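Local atomic coordinates of beta-xylanase (PDB entry 7NWN), a protein that carries a family 9 carbohydrate-binding module, through which this multimodular xylanase probably holds on to plant polysaccharides while other parts of the enzyme act on xylan. Residues D66-Y71 with E147-L152; P88-S93 with S174-A179; D92-F97 with F166-A171. One frame throughout, in Å; residues are numbered along the deposited sequence.

Contact 1: D66-Y71 with E147-L152. With CA (calcium ion), chain R; EDO (1,2-ethanediol), chain J.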
loop_
_atom_site.group_PDB
_atom_site.type_symbol
_atom_site.label_atom_id
_atom_site.label_comp_id
_atom_site.label_asym_id
_atom_site.label_seq_id
_atom_site.Cartn_x
_atom_site.Cartn_y
_atom_site.Cartn_z
ATOM N N ASP A 66 8.992 -10.351 -0.137
ATOM C CA ASP A 66 9.722 -11.556 0.193
ATOM C C ASP A 66 8.990 -12.747 -0.425
ATOM O O ASP A 66 7.951 -12.577 -1.051
ATOM C CB ASP A 66 10.021 -11.676 1.696
ATOM C CG ASP A 66 8.837 -11.961 2.607
ATOM O OD1 ASP A 66 7.833 -12.546 2.151
ATOM O OD2 ASP A 66 8.973 -11.688 3.814
ATOM N N ASP A 67 9.465 -13.956 -0.119
ATOM C CA ASP A 67 8.920 -15.156 -0.729
ATOM C C ASP A 67 7.430 -15.295 -0.461
ATOM O O ASP A 67 6.802 -15.997 -1.235
ATOM C CB ASP A 67 9.618 -16.443 -0.247
ATOM C CG ASP A 67 11.056 -16.521 -0.739
ATOM O OD1 ASP A 67 11.441 -15.740 -1.657
ATOM O OD2 ASP A 67 11.801 -17.286 -0.155
ATOM N N ASN A 68 6.902 -14.710 0.644
ATOM C CA ASN A 68 5.541 -14.987 1.063
ATOM C C ASN A 68 4.585 -13.783 0.933
ATOM O O ASN A 68 3.385 -13.946 1.172
ATOM C CB ASN A 68 5.499 -15.475 2.516
ATOM C CG ASN A 68 6.405 -16.672 2.729
ATOM O OD1 ASN A 68 6.222 -17.680 2.057
ATOM N ND2 ASN A 68 7.360 -16.566 3.649
ATOM N N ALA A 69 5.106 -12.581 0.664
ATOM C CA ALA A 69 4.359 -11.363 0.986
ATOM C C ALA A 69 4.876 -10.162 0.227
ATOM O O ALA A 69 6.056 -10.079 -0.143
ATOM C CB ALA A 69 4.395 -11.058 2.470
ATOM N N LEU A 70 3.952 -9.203 0.089
ATOM C CA LEU A 70 4.283 -7.839 -0.268
ATOM C C LEU A 70 4.140 -6.954 0.978
ATOM O O LEU A 70 3.177 -7.117 1.720
ATOM C CB LEU A 70 3.352 -7.346 -1.386
ATOM C CG LEU A 70 3.621 -5.924 -1.905
ATOM C CD1 LEU A 70 4.930 -5.805 -2.686
ATOM C CD2 LEU A 70 2.482 -5.424 -2.755
ATOM N N TYR A 71 5.010 -5.929 1.072
ATOM C CA TYR A 71 5.114 -5.043 2.232
ATOM C C TYR A 71 4.953 -3.605 1.768
ATOM O O TYR A 71 5.538 -3.213 0.747
ATOM C CB TYR A 71 6.479 -5.188 2.931
ATOM C CG TYR A 71 6.640 -6.569 3.536
ATOM C CD1 TYR A 71 6.127 -6.867 4.792
ATOM C CD2 TYR A 71 7.261 -7.584 2.818
ATOM C CE1 TYR A 71 6.233 -8.140 5.333
ATOM C CE2 TYR A 71 7.367 -8.872 3.332
ATOM C CZ TYR A 71 6.906 -9.127 4.614
ATOM O OH TYR A 71 6.996 -10.390 5.103
ATOM N N GLU A 147 2.224 0.445 8.326
ATOM C CA GLU A 147 3.118 -0.605 7.863
ATOM C C GLU A 147 2.268 -1.858 7.655
ATOM O O GLU A 147 1.605 -2.269 8.586
ATOM C CB GLU A 147 4.183 -0.845 8.923
ATOM C CG GLU A 147 5.349 -1.718 8.393
ATOM C CD GLU A 147 6.547 -1.734 9.333
ATOM O OE1 GLU A 147 6.343 -1.589 10.568
ATOM O OE2 GLU A 147 7.692 -1.841 8.833
ATOM N N ALA A 148 2.296 -2.417 6.439
ATOM C CA ALA A 148 1.309 -3.410 6.003
ATOM C C ALA A 148 2.020 -4.600 5.350
ATOM O O ALA A 148 3.014 -4.434 4.623
ATOM C CB ALA A 148 0.327 -2.774 5.033
ATOM N N ARG A 149 1.442 -5.780 5.580
ATOM C CA ARG A 149 1.888 -6.991 4.910
ATOM C C ARG A 149 0.670 -7.610 4.216
ATOM O O ARG A 149 -0.382 -7.742 4.855
ATOM C CB ARG A 149 2.451 -7.957 5.955
ATOM C CG ARG A 149 2.983 -9.266 5.365
ATOM C CD ARG A 149 3.428 -10.271 6.453
ATOM N NE ARG A 149 4.189 -11.425 5.919
ATOM C CZ ARG A 149 3.589 -12.594 5.688
ATOM N NH1 ARG A 149 2.285 -12.744 5.941
ATOM N NH2 ARG A 149 4.311 -13.619 5.281
ATOM N N ILE A 150 0.839 -7.967 2.928
ATOM C CA ILE A 150 -0.154 -8.746 2.196
ATOM C C ILE A 150 0.459 -10.103 1.784
ATOM O O ILE A 150 1.414 -10.130 1.038
ATOM C CB ILE A 150 -0.622 -7.947 0.974
ATOM C CG1 ILE A 150 -1.377 -6.679 1.376
ATOM C CG2 ILE A 150 -1.454 -8.864 0.083
ATOM C CD1 ILE A 150 -1.440 -5.649 0.270
ATOM N N ALA A 151 -0.058 -11.186 2.349
ATOM C CA ALA A 151 0.368 -12.549 2.042
ATOM C C ALA A 151 -0.009 -12.841 0.574
ATOM O O ALA A 151 -1.128 -12.543 0.153
ATOM C CB ALA A 151 -0.375 -13.449 3.007
ATOM N N LEU A 152 0.966 -13.287 -0.229
ATOM C CA LEU A 152 0.804 -13.578 -1.647
ATOM C C LEU A 152 0.438 -15.053 -1.820
ATOM O O LEU A 152 0.881 -15.899 -1.036
ATOM C CB LEU A 152 2.137 -13.266 -2.326
ATOM C CG LEU A 152 2.462 -11.774 -2.323
ATOM C CD1 LEU A 152 3.906 -11.519 -2.779
ATOM C CD2 LEU A 152 1.447 -11.031 -3.206
HETATM CA CA CA R . 8.757 -2.126 11.010
HETATM C C1 EDO J . 4.091 -19.072 -0.150
HETATM O O1 EDO J . 4.966 -18.606 -1.166
HETATM C C2 EDO J . 2.669 -18.776 -0.436
HETATM O O2 EDO J . 2.050 -19.757 -1.257
HETATM O O HOH W 1 7.183 -13.617 5.119
HETATM O O HOH W 2 1.982 -16.209 1.598
HETATM O O HOH W 3 10.544 -2.409 12.661
#
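R149 and Y71 lie side by side on one face of an antiparallel strand pair and point the same way, the arginine running along the phenol. Its CB stands 3.8 Å from Y71 CE1, and the next methylene, CG, comes closer, 3.4 Å from the same CE1. With CG anti to the backbone N (chi1 -179°) and the chain extended as far as NE, CD runs on past the ring toward the hydroxyl. NE then donates to Y71 OH at 3.1 Å, almost in the guanidinium plane, although ring and guanidinium are turned 61° apart. A69 CB covers one face of the guanidinium, offset toward its rim. At the tip, NH2 touches N68 CB and gives a hydrogen to water 1 at 2.9 Å, and that water donates in turn to D66 OD2. The same carboxylate oxygen receives Y71 OH at 2.7 Å, which leaves the phenol oxygen gripped from two residues.

These strands are central in the four-stranded sheet of the beta-sandwich. L70 and I150 form its hydrogen-bonded pair here, flanked by the non-hydrogen-bonded pairs A69–A151 and Y71–R149. Beyond A69–A151, L152 N donates to N68 O at 2.9 Å, while L152 CD1 lies 3.4 Å from A69 C. At the other end of the pairing both E147 carboxylate oxygens bind a calcium ion, shared with D33, D37 and the carbonyls of V31 and E35.

Contact 2: P88-S93 with S174-A179. With CA (calcium ion), chain Q.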
loop_
_atom_site.group_PDB
_atom_site.type_symbol
_atom_site.label_atom_id
_atom_site.label_comp_id
_atom_site.label_asym_id
_atom_site.label_seq_id
_atom_site.Cartn_x
_atom_site.Cartn_y
_atom_site.Cartn_z
ATOM N N PRO A 88 -15.972 3.769 5.644
ATOM C CA PRO A 88 -14.511 3.620 5.706
ATOM C C PRO A 88 -13.687 4.581 4.863
ATOM O O PRO A 88 -12.704 5.128 5.387
ATOM C CB PRO A 88 -14.265 2.139 5.350
ATOM C CG PRO A 88 -15.578 1.446 5.777
ATOM C CD PRO A 88 -16.657 2.472 5.487
ATOM N N TYR A 89 -14.087 4.816 3.595
ATOM C CA TYR A 89 -13.238 5.641 2.755
ATOM C C TYR A 89 -13.464 7.124 3.074
ATOM O O TYR A 89 -12.750 7.959 2.515
ATOM C CB TYR A 89 -13.432 5.413 1.260
ATOM C CG TYR A 89 -14.828 5.712 0.756
ATOM C CD1 TYR A 89 -15.219 7.011 0.405
ATOM C CD2 TYR A 89 -15.742 4.679 0.585
ATOM C CE1 TYR A 89 -16.492 7.271 -0.078
ATOM C CE2 TYR A 89 -17.014 4.925 0.098
ATOM C CZ TYR A 89 -17.390 6.222 -0.228
ATOM O OH TYR A 89 -18.643 6.464 -0.722
ATOM N N GLN A 90 -14.426 7.419 3.970
ATOM C CA GLN A 90 -14.604 8.802 4.433
ATOM C C GLN A 90 -13.815 9.086 5.723
ATOM O O GLN A 90 -14.073 10.079 6.406
ATOM C CB GLN A 90 -16.095 9.145 4.568
ATOM C CG GLN A 90 -16.813 9.105 3.220
ATOM C CD GLN A 90 -17.508 10.415 2.936
ATOM O OE1 GLN A 90 -16.905 11.491 2.863
ATOM N NE2 GLN A 90 -18.822 10.331 2.849
ATOM N N GLN A 91 -12.878 8.197 6.083
ATOM C CA GLN A 91 -11.948 8.403 7.190
ATOM C C GLN A 91 -10.543 8.571 6.614
ATOM O O GLN A 91 -10.219 8.022 5.552
ATOM C CB GLN A 91 -11.993 7.199 8.132
ATOM C CG GLN A 91 -13.404 6.729 8.483
ATOM C CD GLN A 91 -13.410 5.383 9.173
ATOM O OE1 GLN A 91 -12.387 4.714 9.282
ATOM N NE2 GLN A 91 -14.576 4.947 9.651
ATOM N N ASP A 92 -9.679 9.242 7.372
ATOM C CA ASP A 92 -8.292 9.347 6.955
ATOM C C ASP A 92 -7.695 7.926 6.960
ATOM O O ASP A 92 -7.707 7.283 7.989
ATOM C CB ASP A 92 -7.518 10.211 7.937
ATOM C CG ASP A 92 -7.703 11.708 7.702
ATOM O OD1 ASP A 92 -7.512 12.173 6.566
ATOM O OD2 ASP A 92 -8.039 12.391 8.650
ATOM N N SER A 93 -7.235 7.454 5.804
ATOM C CA SER A 93 -6.990 6.038 5.595
ATOM C C SER A 93 -6.108 5.909 4.361
ATOM O O SER A 93 -5.973 6.869 3.592
ATOM C CB SER A 93 -8.302 5.251 5.478
ATOM O OG SER A 93 -9.092 5.762 4.437
ATOM N N SER A 174 -14.939 18.033 9.419
ATOM C CA SER A 174 -16.360 17.737 9.186
ATOM C C SER A 174 -16.637 16.231 9.107
ATOM O O SER A 174 -17.775 15.838 8.889
ATOM C CB SER A 174 -16.900 18.462 7.969
ATOM O OG SER A 174 -16.442 17.848 6.760
ATOM N N ALA A 175 -15.617 15.359 9.253
ATOM C CA ALA A 175 -15.870 13.919 9.258
ATOM C C ALA A 175 -16.339 13.395 7.887
ATOM O O ALA A 175 -17.203 12.520 7.796
ATOM C CB ALA A 175 -16.823 13.565 10.371
ATOM N N ARG A 176 -15.766 13.946 6.815
ATOM C CA ARG A 176 -16.024 13.552 5.433
ATOM C C ARG A 176 -14.691 13.551 4.691
ATOM O O ARG A 176 -13.851 14.407 4.939
ATOM C CB ARG A 176 -16.803 14.666 4.709
ATOM C CG ARG A 176 -18.319 14.545 4.779
ATOM C CD ARG A 176 -19.066 15.451 5.726
ATOM N NE ARG A 176 -18.656 16.829 5.487
ATOM C CZ ARG A 176 -19.450 17.802 5.021
ATOM N NH1 ARG A 176 -20.718 17.541 4.744
ATOM N NH2 ARG A 176 -18.966 19.031 4.867
ATOM N N ARG A 177 -14.568 12.724 3.652
ATOM C CA ARG A 177 -13.413 12.836 2.768
ATOM C C ARG A 177 -13.534 14.095 1.910
ATOM O O ARG A 177 -14.582 14.329 1.330
ATOM C CB ARG A 177 -13.279 11.577 1.896
ATOM C CG ARG A 177 -12.106 11.671 0.921
ATOM C CD ARG A 177 -11.836 10.302 0.289
ATOM N NE ARG A 177 -12.710 10.223 -0.870
ATOM C CZ ARG A 177 -12.870 9.152 -1.651
ATOM N NH1 ARG A 177 -12.215 8.025 -1.406
ATOM N NH2 ARG A 177 -13.715 9.220 -2.662
ATOM N N VAL A 178 -12.450 14.867 1.815
ATOM C CA VAL A 178 -12.395 16.067 1.015
ATOM C C VAL A 178 -11.379 15.937 -0.102
ATOM O O VAL A 178 -11.349 16.820 -0.951
ATOM C CB VAL A 178 -12.152 17.341 1.850
ATOM C CG1 VAL A 178 -13.265 17.496 2.878
ATOM C CG2 VAL A 178 -10.798 17.364 2.554
ATOM N N ALA A 179 -10.519 14.901 -0.066
ATOM C CA ALA A 179 -9.476 14.769 -1.075
ATOM C C ALA A 179 -8.986 13.321 -1.146
ATOM O O ALA A 179 -9.159 12.568 -0.195
ATOM C CB ALA A 179 -8.342 15.727 -0.834
HETATM CA CA CA Q . -7.211 14.542 7.506
HETATM O O HOH W 4 -7.181 17.063 6.915
#
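Q90 and R177 bring their CA atoms to 4.5 Å where the loop ahead of strand 93-99 passes strand 177-182 near R177, yet no ladder of backbone bonds joins the two. A side chain supplies the link instead. Q90 bends at chi2 (-124°) so that its amide oxygen turns toward residues 174-179, and OE1 accepts R177 N at 2.8 Å, in the carbonyl plane and on a lone pair. The same oxygen lies 3.4 Å from R176 CA. R177 repays the approach with its own side chain: its CD sits 3.4 Å from Y89 O, and a turn at chi3 (87°) then carries the guanidinium over to the tyrosine. There Y89 CD1 rests above one guanidinium face, toward its rim, with R177 NH1 3.7 Å from CD1. The two side chains cross at about a right angle, their planes 41° apart. NH1 also donates to N169 OD1, which ties the arginine to the neighbouring strand 161-171. A leucine in place of R177 would probably leave N169 OD1 without this donor and Y89 without the flat group beside its ring. The bent R176 side chain reaches back within its own segment, NE donating to S174 OG at 2.7 Å.

The contact lies at the surface, beside strands 161-171 and 112-118 of the larger sheet. V178 and A179 both face E170 of strand 161-171, a classic beta bulge, and R116 of strand 112-118 touches P88, Y89 and S93.

Contact 3: D92-F97 with F166-A171. With CA (calcium ion), chain Q.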
loop_
_atom_site.group_PDB
_atom_site.type_symbol
_atom_site.label_atom_id
_atom_site.label_comp_id
_atom_site.label_asym_id
_atom_site.label_seq_id
_atom_site.Cartn_x
_atom_site.Cartn_y
_atom_site.Cartn_z
ATOM N N ASP A 92 -9.679 9.242 7.372
ATOM C CA ASP A 92 -8.292 9.347 6.955
ATOM C C ASP A 92 -7.695 7.926 6.960
ATOM O O ASP A 92 -7.707 7.283 7.989
ATOM C CB ASP A 92 -7.518 10.211 7.937
ATOM C CG ASP A 92 -7.703 11.708 7.702
ATOM O OD1 ASP A 92 -7.512 12.173 6.566
ATOM O OD2 ASP A 92 -8.039 12.391 8.650
ATOM N N SER A 93 -7.235 7.454 5.804
ATOM C CA SER A 93 -6.990 6.038 5.595
ATOM C C SER A 93 -6.108 5.909 4.361
ATOM O O SER A 93 -5.973 6.869 3.592
ATOM C CB SER A 93 -8.302 5.251 5.478
ATOM O OG SER A 93 -9.092 5.762 4.437
ATOM N N VAL A 94 -5.444 4.758 4.233
ATOM C CA VAL A 94 -4.731 4.462 3.005
ATOM C C VAL A 94 -5.356 3.201 2.383
ATOM O O VAL A 94 -5.884 2.374 3.093
ATOM C CB VAL A 94 -3.206 4.304 3.202
ATOM C CG1 VAL A 94 -2.549 5.506 3.870
ATOM C CG2 VAL A 94 -2.854 3.027 3.893
ATOM N N GLU A 95 -5.299 3.071 1.054
ATOM C CA GLU A 95 -5.851 1.889 0.395
ATOM C C GLU A 95 -4.768 1.319 -0.517
ATOM O O GLU A 95 -3.972 2.070 -1.100
ATOM C CB GLU A 95 -7.002 2.310 -0.512
ATOM C CG GLU A 95 -8.180 2.905 0.258
ATOM C CD GLU A 95 -9.407 3.224 -0.553
ATOM O OE1 GLU A 95 -9.440 2.891 -1.766
ATOM O OE2 GLU A 95 -10.338 3.812 0.014
ATOM N N ILE A 96 -4.745 -0.017 -0.579
ATOM C CA ILE A 96 -3.754 -0.769 -1.339
ATOM C C ILE A 96 -4.558 -1.689 -2.255
ATOM O O ILE A 96 -5.452 -2.364 -1.785
ATOM C CB ILE A 96 -2.800 -1.560 -0.396
ATOM C CG1 ILE A 96 -1.973 -0.570 0.451
ATOM C CG2 ILE A 96 -1.838 -2.475 -1.187
ATOM C CD1 ILE A 96 -1.488 -1.205 1.744
ATOM N N PHE A 97 -4.213 -1.672 -3.536
ATOM C CA PHE A 97 -4.845 -2.492 -4.555
ATOM C C PHE A 97 -3.771 -3.400 -5.155
ATOM O O PHE A 97 -2.668 -2.918 -5.408
ATOM C CB PHE A 97 -5.343 -1.561 -5.664
ATOM C CG PHE A 97 -6.269 -0.420 -5.260
ATOM C CD1 PHE A 97 -5.771 0.725 -4.644
ATOM C CD2 PHE A 97 -7.633 -0.485 -5.545
ATOM C CE1 PHE A 97 -6.606 1.799 -4.352
ATOM C CE2 PHE A 97 -8.483 0.588 -5.264
ATOM C CZ PHE A 97 -7.962 1.726 -4.667
ATOM N N PHE A 166 -1.935 2.586 -4.995
ATOM C CA PHE A 166 -1.888 3.181 -3.670
ATOM C C PHE A 166 -2.763 4.449 -3.681
ATOM O O PHE A 166 -2.644 5.284 -4.574
ATOM C CB PHE A 166 -0.432 3.507 -3.305
ATOM C CG PHE A 166 -0.278 4.110 -1.932
ATOM C CD1 PHE A 166 -0.339 3.326 -0.783
ATOM C CD2 PHE A 166 -0.143 5.492 -1.798
ATOM C CE1 PHE A 166 -0.245 3.918 0.470
ATOM C CE2 PHE A 166 -0.056 6.075 -0.543
ATOM C CZ PHE A 166 -0.112 5.279 0.583
ATOM N N GLN A 167 -3.599 4.599 -2.653
ATOM C CA GLN A 167 -4.448 5.773 -2.472
ATOM C C GLN A 167 -4.458 6.222 -0.995
ATOM O O GLN A 167 -4.493 5.405 -0.079
ATOM C CB GLN A 167 -5.889 5.416 -2.849
ATOM C CG GLN A 167 -6.794 6.648 -2.936
ATOM C CD GLN A 167 -8.140 6.232 -3.490
ATOM O OE1 GLN A 167 -8.267 5.749 -4.626
ATOM N NE2 GLN A 167 -9.156 6.395 -2.668
ATOM N N VAL A 168 -4.496 7.551 -0.796
ATOM C CA VAL A 168 -4.766 8.117 0.510
ATOM C C VAL A 168 -6.125 8.795 0.419
ATOM O O VAL A 168 -6.339 9.586 -0.487
ATOM C CB VAL A 168 -3.693 9.161 0.840
ATOM C CG1 VAL A 168 -4.007 9.975 2.106
ATOM C CG2 VAL A 168 -2.310 8.515 0.904
ATOM N N ASN A 169 -6.981 8.532 1.392
ATOM C CA ASN A 169 -8.208 9.293 1.622
ATOM C C ASN A 169 -7.931 10.334 2.713
ATOM O O ASN A 169 -7.501 9.973 3.820
ATOM C CB ASN A 169 -9.280 8.348 2.126
ATOM C CG ASN A 169 -9.554 7.257 1.095
ATOM O OD1 ASN A 169 -9.655 7.537 -0.108
ATOM N ND2 ASN A 169 -9.723 6.024 1.557
ATOM N N GLU A 170 -8.149 11.609 2.373
ATOM C CA GLU A 170 -8.022 12.684 3.331
ATOM C C GLU A 170 -9.389 13.185 3.776
ATOM O O GLU A 170 -10.155 13.679 2.942
ATOM C CB GLU A 170 -7.310 13.917 2.806
ATOM C CG GLU A 170 -7.215 14.877 4.022
ATOM C CD GLU A 170 -7.006 16.297 3.603
ATOM O OE1 GLU A 170 -6.653 16.527 2.396
ATOM O OE2 GLU A 170 -7.192 17.147 4.466
ATOM N N ALA A 171 -9.650 13.071 5.083
ATOM C CA ALA A 171 -10.883 13.546 5.693
ATOM C C ALA A 171 -10.592 14.812 6.489
ATOM O O ALA A 171 -9.482 14.953 6.971
ATOM C CB ALA A 171 -11.503 12.519 6.593
HETATM CA CA CA Q . -7.211 14.542 7.506
HETATM O O HOH W 4 -7.181 17.063 6.915
#
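N169 faces S93 as a hydrogen-bonded pair and spends both hydrogens of its amide nitrogen across the contact. ND2 donates to S93 OG at 3.0 Å and to E95 OE2 at 2.8 Å, both acceptors close to the amide plane; ND2 approaches OE2 from above the carboxylate plane. S93 OG itself donates to Q91 O. N169 OD1 receives Q167 NE2 at 2.8 Å. E95 is a buried acid with several partners, for OE2 also pairs with R116 in a salt bridge and OE1 is hydrogen-bonded to H114 NE2. Q167 turns its own OE1 to N182.

The strands run antiparallel in the larger sheet of the beta-sandwich. E95 and Q167 form a second hydrogen-bonded pair, with E95 N 2.7 Å from Q167 O. On the opposite face V94, I96, F166 and V168 are apolar; V94 CB lies 4.0 Å from F166 CE1, and V94 and I96 pack on strand 143-151.

At the far end D92 binds calcium through both carboxylate oxygens; OD1 also accepts A171 N at 2.8 Å, from above the carboxylate plane, and OD2 accepts N82 N. A171 O binds the same calcium at 2.4 Å; D78 and V80 add further ligands.

Contacts 1 and 3 are strand pairings in the two facing sheets of the sandwich, and they meet in its interior, where I150 CD1 packs 3.5 Å from I96 CG2. Contact 2 is a surface contact; it borders contact 3, shares D92 and S93 with it, and is joined to it through strands 161-171 and 177-182, which are neighbours in one sheet. The chemistry follows the place. Contact 3, the most buried, satisfies its polar groups with an amide and carboxylate network. Contact 1, partly buried, combines arginine, phenol and water. Contact 2 has one side-chain-to-backbone bond across it and an arginine laid beside a tyrosine ring. Contact 1 holds one calcium ion; contacts 2 and 3 share another through D92.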